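Long-range contacts in BH0493 protein (PDB 2QEE), which binds zinc and is probably a metal-dependent enzyme of the amidohydrolase superfamily, built as a variant of the (beta/alpha)8 barrel: residues 22-27 and 404-409; 91-96 and 330-335; 259-264 and 298-303; 325-330 and 353-358. One frame throughout, in Å; residues are numbered along the deposited sequence.

In the fold
From the N terminus, strand 24-26 comes first and is met 377 residues later by helix 395-414, so interaction 1 closes a loop around all the others. Within it, interaction 2 joins the start of helix 93-104 to the start of helix 333-347 and encloses interaction 3, the parallel pairing of strands 257-264 and 298-302. Interaction 4 opens after interaction 3 has closed. It crosses interaction 2 along the chain, shares Met330 with it, and brings together the loops on the two sides of helix 333-347 at the zinc site. Interaction 4 touches the other three, linking the barrel strands, the C-terminal helix and the outer helices.

Interaction 1: 22-27 and 404-409; sequences QPVTDM and DLFSRN
Phe406 and Ser407 of the C-terminal helix 395-414 dock on Val24 and Thr25, in the short strand that leads straight to the zinc ligands His28 and His30, consistent with the first strand of an amidohydrolase barrel. Strand and helix axes approach to 6.3 Å at an angle of 69°. The direct backbone link is a hydrogen bond from Thr25 N to Phe406 O, 3.0 Å long. That carbonyl lies within a widened, pi-type turn of the helix, where Asn409 N bonds back to Asp404 O.

The apolar part is carried by the Phe406 side chain. Val24 CG2 meets Phe406 CD1 at 4.0 Å, while the methylene CG of Gln22 rests 3.8 Å from Phe406 CB. Gln22 runs past Phe406 in the opposite direction, its amide turned only 19° from the ring plane. Lys372 of helix 363-388 adds a cation-pi contact to the ring and also bonds Gln22 O, so one lysine ties both segments.

The remaining polar contacts gather round Pro23 O. Gln22 NE2 bonds this oxygen, and a water donates to it as well, giving the carbonyl two donors. With OG anti to its backbone N (chi1 -176°), Ser407 reaches the same water, which lies 2.9 Å from Ser407 OG and 2.9 Å from Thr25 OG1. Thr25 OG1 accepts from Trp411 NE1, one turn further along the helix than Ser407.

Interaction 2: 91-96 and 330-335; sequences VSEACR and MNNPEI
Pro333 sets CG and CD against a salt-bridged pair, Glu93 and Arg96, on the opening turn of helix 93-104. Glu93 leaves the helix with CG anti to the backbone N (chi1 175°), and its OE1 lies 3.6 Å from Pro333 CD. The extended Arg96 chain slides past the proline in the opposite direction, placing NH1 3.7 Å from Pro333 CG, near the guanidinium plane. NH1 also donates to the syn lone pair of Glu93 OE1 at 3.0 Å, and this bond lies close to the same plane.

Asn332 crosses Glu93 obliquely: its OD1 comes 3.5 Å from Glu93 CB, with the amide turned 86° from the carboxylate, while its ND2 is engaged by Phe329 O. The second carboxylate oxygen, OE2, accepts from His370 ND1 and lies 2.6 Å from a water that also approaches Asn331 O. An alanine in place of Glu93 would probably leave Arg96 NH1 and His370 ND1 without their carboxylate mate and open a gap beside Pro333.

Glu334, beside Pro333, binds metal in a structure of this protein, though none is bound to it here. The contact thus joins two helix starts, Ser92 capping one by accepting from Cys95 N. Helix 363-388 lines it through Tyr366, His370 and Ile374, helix 51-58 packs on Ala94 and Cys95, and Glu345 of the third subunit accepts from Glu334 N.

Interaction 3: 259-264 and 298-303; sequences MMIGVK and FLVTML
Met259 and Ile261 pair with the strand 298-302 through four backbone hydrogen bonds in parallel register. Met259 N gives to Leu299 O at 2.8 Å, and Met259 O receives Thr301 N at 3.2 Å. The next rung repeats the pattern: Ile261 N gives to Thr301 O at 3.0 Å, and Ile261 O accepts from Leu303 N at 2.8 Å. On the peptide of that last bond, Met302 O is taken by Gln308 NE2. Met259 and Ile261 therefore spend both backbone polar groups on this neighbour, whereas Met260 between them turns to Val224 and Leu226 of strand 222-226. CA-H...O contacts from Val300, Met260 and Met302 fill in between the bonds. Among side chains, Thr301 OG1 bonds Phe324 O, and its methyl CG2 lies 3.8 Å from Met260 CG.

On the other face, Met259 CE touches Val300 CG2 at 3.8 Å, and Ile261 lies beside Met302, pointing the same way, with CG2 against CE. Leu289 and Val286 of helix 284-292 cover Met259 and Ile261. At Gly262 a side chain would run into Leu303 CB; Leu303 CD2 packs close to Val263 CA and Gly262 O.

With helix 284-292 linking the two strands, this is a beta-alpha-beta unit, consistent with the barrel of the amidohydrolase superfamily, one face packed on its helix and the other turned to the metal site, the nearest atom of the Met260 side chain about 4 Å from the zinc.

Interaction 4: 325-330 and 353-358; sequences GCWWFM and PQHSDA. With ZN (zinc ion), chain T.
At the zinc site, of the kind found in amidohydrolase barrels, Asp357 meets Trp327 where the loop after strand 321-323 runs beside the loop that carries the metal ligand. Asp357 OD1 binds the zinc at 2.1 Å, with His28, His30 and a water completing the ligands found here. The other oxygen, OD2, lies at the edge of the indole, 3.1 Å from Trp327 CD1, the carboxylate and ring planes only 14° apart. Trp327 NE1 instead donates to the zinc-bound water.

His355, on the same loop as Asp357, reaches across to the other. Its NE2 donates to Asp357 OD2 at 3.2 Å, in the plane of the imidazole but from above the carboxylate. At the ring edge, ND1 lies 3.3 Å from Gly325 CA; any side chain at this glycine would collide with the ring. A water sits over the centre of one imidazole face, close to Cys326 O and His355 O.

One residue earlier, Gln354 OE1 accepts from Cys326 N at 2.9 Å and, from the side of its C=O (angle 100°), from His355 N at 2.9 Å, while NE2 goes to Ser371 OG. An alanine in place of Gln354 would probably leave Cys326 N and His355 N without their shared acceptor and set His355 freer to shift.

OD2 also accepts from a water that is itself bonded by Trp328 N. The carboxylate is thus gripped at one oxygen by His355 and this water, a second shell likely to hold the other oxygen aimed at the zinc.

Interaction 1: 22-27 and 404-409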
# COMPACT_ATOMS: atom_id res chain seq x y z
N GLN C 22 -28.71 10.52 -5.20
CA GLN C 22 -28.05 11.75 -5.57
C GLN C 22 -27.67 11.63 -7.05
O GLN C 22 -26.95 10.71 -7.42
CB GLN C 22 -26.75 11.93 -4.78
CG GLN C 22 -25.80 13.01 -5.36
CD GLN C 22 -26.45 14.41 -5.31
OE1 GLN C 22 -27.17 14.76 -4.36
NE2 GLN C 22 -26.20 15.23 -6.36
N PRO C 23 -28.16 12.57 -7.88
CA PRO C 23 -27.74 12.49 -9.30
C PRO C 23 -26.25 12.79 -9.41
O PRO C 23 -25.74 13.76 -8.82
CB PRO C 23 -28.52 13.63 -9.96
CG PRO C 23 -29.66 13.96 -8.98
CD PRO C 23 -29.15 13.63 -7.63
N VAL C 24 -25.59 11.98 -10.21
CA VAL C 24 -24.15 12.07 -10.36
C VAL C 24 -23.72 12.99 -11.50
O VAL C 24 -24.26 12.89 -12.62
CB VAL C 24 -23.60 10.69 -10.64
CG1 VAL C 24 -22.09 10.75 -10.89
CG2 VAL C 24 -23.90 9.75 -9.41
N THR C 25 -22.73 13.82 -11.23
CA THR C 25 -21.91 14.41 -12.30
C THR C 25 -20.72 13.49 -12.47
O THR C 25 -19.94 13.27 -11.51
CB THR C 25 -21.46 15.83 -12.02
OG1 THR C 25 -22.63 16.67 -12.00
CG2 THR C 25 -20.50 16.33 -13.10
N ASP C 26 -20.54 12.99 -13.69
CA ASP C 26 -19.44 12.01 -13.94
C ASP C 26 -18.39 12.82 -14.66
O ASP C 26 -18.55 13.14 -15.87
CB ASP C 26 -19.98 10.86 -14.80
CG ASP C 26 -18.98 9.72 -14.99
OD1 ASP C 26 -17.78 9.97 -14.69
OD2 ASP C 26 -19.40 8.62 -15.40
N MET C 27 -17.34 13.22 -13.95
CA MET C 27 -16.53 14.33 -14.50
C MET C 27 -15.38 13.95 -15.42
O MET C 27 -14.59 14.83 -15.77
CB MET C 27 -16.06 15.35 -13.45
CG MET C 27 -15.41 14.78 -12.16
SD MET C 27 -13.85 13.96 -12.56
CE MET C 27 -12.75 15.35 -12.98
N ASP C 404 -22.11 17.17 -2.40
CA ASP C 404 -20.77 17.71 -2.59
C ASP C 404 -19.89 16.68 -3.28
O ASP C 404 -19.25 16.97 -4.30
CB ASP C 404 -20.16 18.10 -1.23
CG ASP C 404 -20.70 19.44 -0.72
OD1 ASP C 404 -21.22 20.25 -1.53
OD2 ASP C 404 -20.61 19.69 0.51
N LEU C 405 -19.89 15.47 -2.75
CA LEU C 405 -18.98 14.44 -3.24
C LEU C 405 -19.31 14.03 -4.68
O LEU C 405 -18.38 13.83 -5.46
CB LEU C 405 -19.04 13.18 -2.37
CG LEU C 405 -18.49 13.43 -0.93
CD1 LEU C 405 -18.91 12.26 -0.07
CD2 LEU C 405 -16.92 13.56 -0.98
N PHE C 406 -20.60 13.89 -5.02
CA PHE C 406 -20.98 13.34 -6.35
C PHE C 406 -21.22 14.39 -7.43
O PHE C 406 -21.35 14.03 -8.62
CB PHE C 406 -22.16 12.37 -6.29
CG PHE C 406 -21.80 11.05 -5.61
CD1 PHE C 406 -21.28 9.99 -6.35
CD2 PHE C 406 -22.01 10.89 -4.24
CE1 PHE C 406 -20.92 8.79 -5.73
CE2 PHE C 406 -21.65 9.71 -3.62
CZ PHE C 406 -21.14 8.64 -4.37
N SER C 407 -21.26 15.67 -7.01
CA SER C 407 -21.60 16.74 -7.97
C SER C 407 -21.05 18.11 -7.69
O SER C 407 -20.31 18.71 -8.50
CB SER C 407 -23.13 16.82 -8.14
OG SER C 407 -23.42 17.80 -9.13
N ARG C 408 -21.38 18.66 -6.53
CA ARG C 408 -21.10 20.07 -6.28
C ARG C 408 -19.63 20.42 -6.17
O ARG C 408 -19.24 21.50 -6.56
CB ARG C 408 -21.81 20.59 -5.03
CG ARG C 408 -23.28 20.34 -5.05
CD ARG C 408 -23.99 20.90 -3.79
NE ARG C 408 -25.42 20.57 -3.85
CZ ARG C 408 -26.26 20.58 -2.81
NH1 ARG C 408 -25.85 20.89 -1.58
NH2 ARG C 408 -27.53 20.26 -3.02
N ASN C 409 -18.79 19.51 -5.64
CA ASN C 409 -17.37 19.82 -5.50
C ASN C 409 -16.75 20.02 -6.88
O ASN C 409 -15.91 20.90 -7.03
CB ASN C 409 -16.58 18.68 -4.80
CG ASN C 409 -16.83 18.63 -3.30
OD1 ASN C 409 -17.35 19.61 -2.70
ND2 ASN C 409 -16.41 17.48 -2.65
O HOH W 1 -25.08 15.95 -10.62

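Interaction 2: 91-96 and 330-335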
# COMPACT_ATOMS: atom_id res chain seq x y z
N VAL C 91 -15.43 -13.56 -12.31
CA VAL C 91 -15.21 -12.89 -11.00
C VAL C 91 -14.42 -11.60 -11.02
O VAL C 91 -14.45 -10.86 -10.00
CB VAL C 91 -14.56 -13.82 -9.95
CG1 VAL C 91 -15.58 -14.99 -9.51
CG2 VAL C 91 -13.25 -14.41 -10.49
N SER C 92 -13.65 -11.34 -12.08
CA SER C 92 -12.91 -10.05 -12.15
C SER C 92 -13.85 -8.86 -12.10
O SER C 92 -15.05 -8.98 -12.42
CB SER C 92 -12.01 -9.95 -13.38
OG SER C 92 -12.82 -9.65 -14.51
N GLU C 93 -13.29 -7.69 -11.74
CA GLU C 93 -14.13 -6.50 -11.68
C GLU C 93 -14.80 -6.14 -13.03
O GLU C 93 -16.00 -5.80 -13.06
CB GLU C 93 -13.30 -5.32 -11.18
CG GLU C 93 -13.96 -3.96 -11.17
CD GLU C 93 -15.26 -3.84 -10.32
OE1 GLU C 93 -15.63 -4.73 -9.54
OE2 GLU C 93 -15.93 -2.81 -10.54
N ALA C 94 -14.01 -6.19 -14.12
CA ALA C 94 -14.52 -5.86 -15.45
C ALA C 94 -15.59 -6.86 -15.92
O ALA C 94 -16.62 -6.47 -16.49
CB ALA C 94 -13.35 -5.76 -16.42
N CYS C 95 -15.41 -8.14 -15.59
CA CYS C 95 -16.43 -9.12 -15.97
C CYS C 95 -17.68 -8.96 -15.09
O CYS C 95 -18.82 -8.96 -15.61
CB CYS C 95 -15.89 -10.53 -15.84
SG CYS C 95 -14.63 -10.91 -17.10
N ARG C 96 -17.50 -8.81 -13.76
CA ARG C 96 -18.63 -8.50 -12.89
C ARG C 96 -19.41 -7.31 -13.45
O ARG C 96 -20.69 -7.31 -13.47
CB ARG C 96 -18.12 -8.15 -11.50
CG ARG C 96 -19.15 -7.68 -10.48
CD ARG C 96 -18.35 -6.83 -9.42
NE ARG C 96 -19.29 -6.32 -8.43
CZ ARG C 96 -19.01 -5.38 -7.55
NH1 ARG C 96 -17.80 -4.80 -7.53
NH2 ARG C 96 -19.95 -4.99 -6.70
N MET C 330 -6.60 1.56 -10.69
CA MET C 330 -7.08 1.89 -9.35
C MET C 330 -8.58 1.59 -9.20
O MET C 330 -9.12 1.63 -8.08
CB MET C 330 -6.87 3.38 -8.99
CG MET C 330 -5.41 3.93 -9.11
SD MET C 330 -4.32 3.24 -7.84
CE MET C 330 -3.80 1.74 -8.65
N ASN C 331 -9.26 1.28 -10.30
CA ASN C 331 -10.67 1.23 -10.25
C ASN C 331 -11.16 -0.17 -9.91
O ASN C 331 -11.97 -0.73 -10.61
CB ASN C 331 -11.26 1.80 -11.57
CG ASN C 331 -12.73 2.19 -11.46
OD1 ASN C 331 -13.30 2.21 -10.40
ND2 ASN C 331 -13.36 2.45 -12.61
N ASN C 332 -10.70 -0.71 -8.77
CA ASN C 332 -11.02 -2.06 -8.35
C ASN C 332 -11.38 -1.93 -6.87
O ASN C 332 -10.74 -1.10 -6.17
CB ASN C 332 -9.74 -2.90 -8.52
CG ASN C 332 -9.40 -3.10 -10.00
OD1 ASN C 332 -10.15 -3.79 -10.68
ND2 ASN C 332 -8.29 -2.48 -10.51
N PRO C 333 -12.38 -2.70 -6.40
CA PRO C 333 -12.91 -2.56 -4.99
C PRO C 333 -11.82 -2.43 -3.89
O PRO C 333 -11.93 -1.59 -3.02
CB PRO C 333 -13.74 -3.84 -4.82
CG PRO C 333 -14.42 -3.92 -6.22
CD PRO C 333 -13.21 -3.66 -7.16
N GLU C 334 -10.79 -3.25 -3.92
CA GLU C 334 -9.78 -3.21 -2.82
C GLU C 334 -9.08 -1.83 -2.81
O GLU C 334 -8.85 -1.23 -1.76
CB GLU C 334 -8.76 -4.34 -3.05
CG GLU C 334 -7.55 -4.29 -2.10
CD GLU C 334 -7.93 -4.69 -0.66
OE1 GLU C 334 -9.10 -5.09 -0.41
OE2 GLU C 334 -7.01 -4.61 0.19
N ILE C 335 -8.83 -1.29 -4.00
CA ILE C 335 -8.14 -0.02 -4.13
C ILE C 335 -9.10 1.15 -3.93
O ILE C 335 -8.75 2.11 -3.25
CB ILE C 335 -7.34 0.06 -5.48
CG1 ILE C 335 -6.31 -1.13 -5.62
CG2 ILE C 335 -6.69 1.48 -5.63
CD1 ILE C 335 -5.21 -1.19 -4.55
O HOH W 2 -15.01 -0.55 -11.51

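Interaction 3: 259-264 and 298-303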
# COMPACT_ATOMS: atom_id res chain seq x y z
N MET C 259 -4.65 16.73 -15.00
CA MET C 259 -3.48 15.92 -15.31
C MET C 259 -3.74 14.50 -14.80
O MET C 259 -4.02 14.33 -13.63
CB MET C 259 -2.25 16.47 -14.62
CG MET C 259 -1.93 17.93 -14.99
SD MET C 259 -0.39 18.54 -14.30
CE MET C 259 -0.84 18.79 -12.63
N MET C 260 -3.67 13.54 -15.70
CA MET C 260 -3.86 12.13 -15.36
C MET C 260 -2.50 11.47 -15.50
O MET C 260 -2.05 11.27 -16.62
CB MET C 260 -4.91 11.55 -16.30
CG MET C 260 -6.21 12.40 -16.19
SD MET C 260 -7.61 11.71 -17.08
CE MET C 260 -6.92 10.70 -18.36
N ILE C 261 -1.84 11.18 -14.37
CA ILE C 261 -0.42 10.94 -14.40
C ILE C 261 -0.13 9.45 -14.09
O ILE C 261 -0.68 8.91 -13.13
CB ILE C 261 0.29 11.82 -13.36
CG1 ILE C 261 0.15 13.32 -13.73
CG2 ILE C 261 1.79 11.41 -13.27
CD1 ILE C 261 0.43 14.28 -12.53
N GLY C 262 0.75 8.81 -14.86
CA GLY C 262 1.28 7.49 -14.45
C GLY C 262 1.14 6.40 -15.50
O GLY C 262 1.57 5.26 -15.26
N VAL C 263 0.63 6.75 -16.69
CA VAL C 263 0.39 5.74 -17.73
C VAL C 263 1.66 5.60 -18.58
O VAL C 263 2.22 6.61 -19.03
CB VAL C 263 -0.85 6.07 -18.62
CG1 VAL C 263 -0.72 7.43 -19.34
CG2 VAL C 263 -1.08 4.95 -19.60
N LYS C 264 2.14 4.38 -18.69
CA LYS C 264 3.27 4.07 -19.58
C LYS C 264 2.69 3.46 -20.88
O LYS C 264 2.21 2.33 -20.91
CB LYS C 264 4.23 3.11 -18.85
CG LYS C 264 5.43 2.70 -19.75
CD LYS C 264 6.56 2.05 -18.89
CE LYS C 264 7.84 1.93 -19.72
NZ LYS C 264 8.83 1.00 -19.11
N PHE C 298 -5.92 22.90 -10.67
CA PHE C 298 -5.45 21.67 -11.24
C PHE C 298 -6.30 20.51 -10.71
O PHE C 298 -6.53 20.42 -9.47
CB PHE C 298 -4.00 21.43 -10.79
CG PHE C 298 -3.06 22.52 -11.23
CD1 PHE C 298 -2.36 22.36 -12.45
CD2 PHE C 298 -2.89 23.69 -10.49
CE1 PHE C 298 -1.49 23.36 -12.88
CE2 PHE C 298 -1.99 24.71 -10.95
CZ PHE C 298 -1.32 24.50 -12.14
N LEU C 299 -6.79 19.69 -11.62
CA LEU C 299 -7.49 18.46 -11.25
C LEU C 299 -6.48 17.36 -11.46
O LEU C 299 -5.87 17.30 -12.54
CB LEU C 299 -8.69 18.26 -12.17
CG LEU C 299 -9.91 19.14 -11.86
CD1 LEU C 299 -10.75 19.26 -13.19
CD2 LEU C 299 -10.78 18.48 -10.77
N VAL C 300 -6.27 16.46 -10.49
CA VAL C 300 -5.26 15.39 -10.70
C VAL C 300 -5.81 14.06 -10.26
O VAL C 300 -6.48 13.99 -9.22
CB VAL C 300 -3.99 15.71 -9.87
CG1 VAL C 300 -2.87 14.57 -9.99
CG2 VAL C 300 -3.35 17.04 -10.32
N THR C 301 -5.54 13.05 -11.07
CA THR C 301 -5.72 11.65 -10.69
C THR C 301 -4.42 10.93 -11.08
O THR C 301 -3.76 11.32 -12.07
CB THR C 301 -6.98 11.03 -11.33
OG1 THR C 301 -7.37 9.85 -10.62
CG2 THR C 301 -6.83 10.68 -12.84
N MET C 302 -4.06 9.87 -10.33
CA MET C 302 -2.76 9.21 -10.59
C MET C 302 -2.97 7.73 -10.72
O MET C 302 -3.90 7.17 -10.13
CB MET C 302 -1.70 9.51 -9.53
CG MET C 302 -1.32 11.01 -9.51
SD MET C 302 -0.05 11.49 -8.40
CE MET C 302 1.40 11.05 -9.49
N LEU C 303 -2.10 7.10 -11.50
CA LEU C 303 -2.39 5.69 -11.86
C LEU C 303 -1.76 4.64 -10.91
O LEU C 303 -2.26 3.50 -10.85
CB LEU C 303 -1.92 5.42 -13.30
CG LEU C 303 -2.39 4.13 -13.97
CD1 LEU C 303 -3.91 3.91 -14.02
CD2 LEU C 303 -1.82 4.12 -15.47

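Interaction 4: 325-330 and 353-358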
# COMPACT_ATOMS: atom_id res chain seq x y z
N GLY C 325 -11.25 10.71 -8.33
CA GLY C 325 -11.50 9.40 -8.93
C GLY C 325 -10.42 8.35 -8.62
O GLY C 325 -9.36 8.61 -8.06
N CYS C 326 -10.76 7.14 -9.04
CA CYS C 326 -9.88 6.03 -8.93
C CYS C 326 -9.73 5.51 -10.32
O CYS C 326 -10.57 4.78 -10.80
CB CYS C 326 -10.56 4.98 -8.03
SG CYS C 326 -10.99 5.59 -6.38
N TRP C 327 -8.62 5.91 -10.94
CA TRP C 327 -8.46 5.77 -12.37
C TRP C 327 -7.96 4.38 -12.74
O TRP C 327 -6.89 3.96 -12.25
CB TRP C 327 -7.41 6.84 -12.76
CG TRP C 327 -7.11 7.00 -14.21
CD1 TRP C 327 -7.98 6.81 -15.25
CD2 TRP C 327 -5.86 7.41 -14.79
NE1 TRP C 327 -7.32 7.05 -16.45
CE2 TRP C 327 -6.03 7.42 -16.20
CE3 TRP C 327 -4.62 7.78 -14.26
CZ2 TRP C 327 -5.00 7.78 -17.09
CZ3 TRP C 327 -3.59 8.15 -15.15
CH2 TRP C 327 -3.79 8.14 -16.54
N TRP C 328 -8.70 3.71 -13.63
CA TRP C 328 -8.22 2.58 -14.45
C TRP C 328 -7.73 1.41 -13.56
O TRP C 328 -8.53 0.69 -12.96
CB TRP C 328 -7.08 3.12 -15.34
CG TRP C 328 -6.65 2.32 -16.49
CD1 TRP C 328 -6.99 1.02 -16.82
CD2 TRP C 328 -5.81 2.81 -17.53
NE1 TRP C 328 -6.37 0.69 -18.04
CE2 TRP C 328 -5.65 1.77 -18.47
CE3 TRP C 328 -5.16 4.03 -17.75
CZ2 TRP C 328 -4.86 1.92 -19.62
CZ3 TRP C 328 -4.39 4.18 -18.90
CH2 TRP C 328 -4.25 3.13 -19.81
N PHE C 329 -6.43 1.27 -13.39
CA PHE C 329 -5.90 0.14 -12.56
C PHE C 329 -6.16 0.34 -11.04
O PHE C 329 -6.02 -0.58 -10.25
CB PHE C 329 -4.43 -0.10 -12.82
CG PHE C 329 -4.13 -0.35 -14.26
CD1 PHE C 329 -4.79 -1.34 -14.96
CD2 PHE C 329 -3.17 0.43 -14.92
CE1 PHE C 329 -4.49 -1.54 -16.30
CE2 PHE C 329 -2.88 0.25 -16.24
CZ PHE C 329 -3.52 -0.71 -16.93
N MET C 330 -6.60 1.56 -10.69
CA MET C 330 -7.08 1.89 -9.35
C MET C 330 -8.58 1.59 -9.20
O MET C 330 -9.12 1.63 -8.08
CB MET C 330 -6.87 3.38 -8.99
CG MET C 330 -5.41 3.93 -9.11
SD MET C 330 -4.32 3.24 -7.84
CE MET C 330 -3.80 1.74 -8.65
N PRO C 353 -14.64 11.74 -5.09
CA PRO C 353 -14.24 10.29 -4.94
C PRO C 353 -14.18 9.46 -6.22
O PRO C 353 -13.38 8.52 -6.30
CB PRO C 353 -15.32 9.69 -4.01
CG PRO C 353 -16.46 10.70 -4.04
CD PRO C 353 -15.82 12.09 -4.26
N GLN C 354 -15.00 9.74 -7.24
CA GLN C 354 -15.02 8.80 -8.35
C GLN C 354 -15.42 9.48 -9.67
O GLN C 354 -16.11 10.52 -9.65
CB GLN C 354 -15.93 7.62 -8.07
CG GLN C 354 -15.93 6.51 -9.11
CD GLN C 354 -14.53 5.87 -9.26
OE1 GLN C 354 -13.57 6.57 -9.62
NE2 GLN C 354 -14.42 4.55 -8.99
N HIS C 355 -14.98 8.85 -10.76
CA HIS C 355 -15.46 9.11 -12.11
C HIS C 355 -15.54 7.74 -12.78
O HIS C 355 -14.91 6.81 -12.29
CB HIS C 355 -14.53 10.05 -12.88
CG HIS C 355 -13.16 9.51 -13.17
ND1 HIS C 355 -12.18 9.43 -12.19
CD2 HIS C 355 -12.60 9.01 -14.30
CE1 HIS C 355 -11.08 8.92 -12.71
NE2 HIS C 355 -11.30 8.66 -13.99
N SER C 356 -16.24 7.62 -13.90
CA SER C 356 -16.38 6.30 -14.53
C SER C 356 -15.30 5.99 -15.55
O SER C 356 -14.96 4.81 -15.77
CB SER C 356 -17.75 6.11 -15.19
OG SER C 356 -17.86 6.90 -16.39
N ASP C 357 -14.83 7.03 -16.23
CA ASP C 357 -14.00 6.84 -17.42
C ASP C 357 -14.72 5.89 -18.43
O ASP C 357 -14.06 5.13 -19.14
CB ASP C 357 -12.71 6.17 -16.99
CG ASP C 357 -11.59 6.84 -17.51
OD1 ASP C 357 -11.66 7.11 -18.72
OD2 ASP C 357 -10.71 7.14 -16.70
N ALA C 358 -16.06 5.89 -18.44
CA ALA C 358 -16.81 4.95 -19.31
C ALA C 358 -16.41 5.18 -20.78
O ALA C 358 -16.44 6.33 -21.23
CB ALA C 358 -18.33 5.14 -19.16
ZN ZN T . -10.11 8.39 -19.49
O HOH W 3 -12.34 5.75 -12.62
O HOH W 4 -8.36 8.03 -19.29
O HOH W 5 -10.95 4.83 -14.61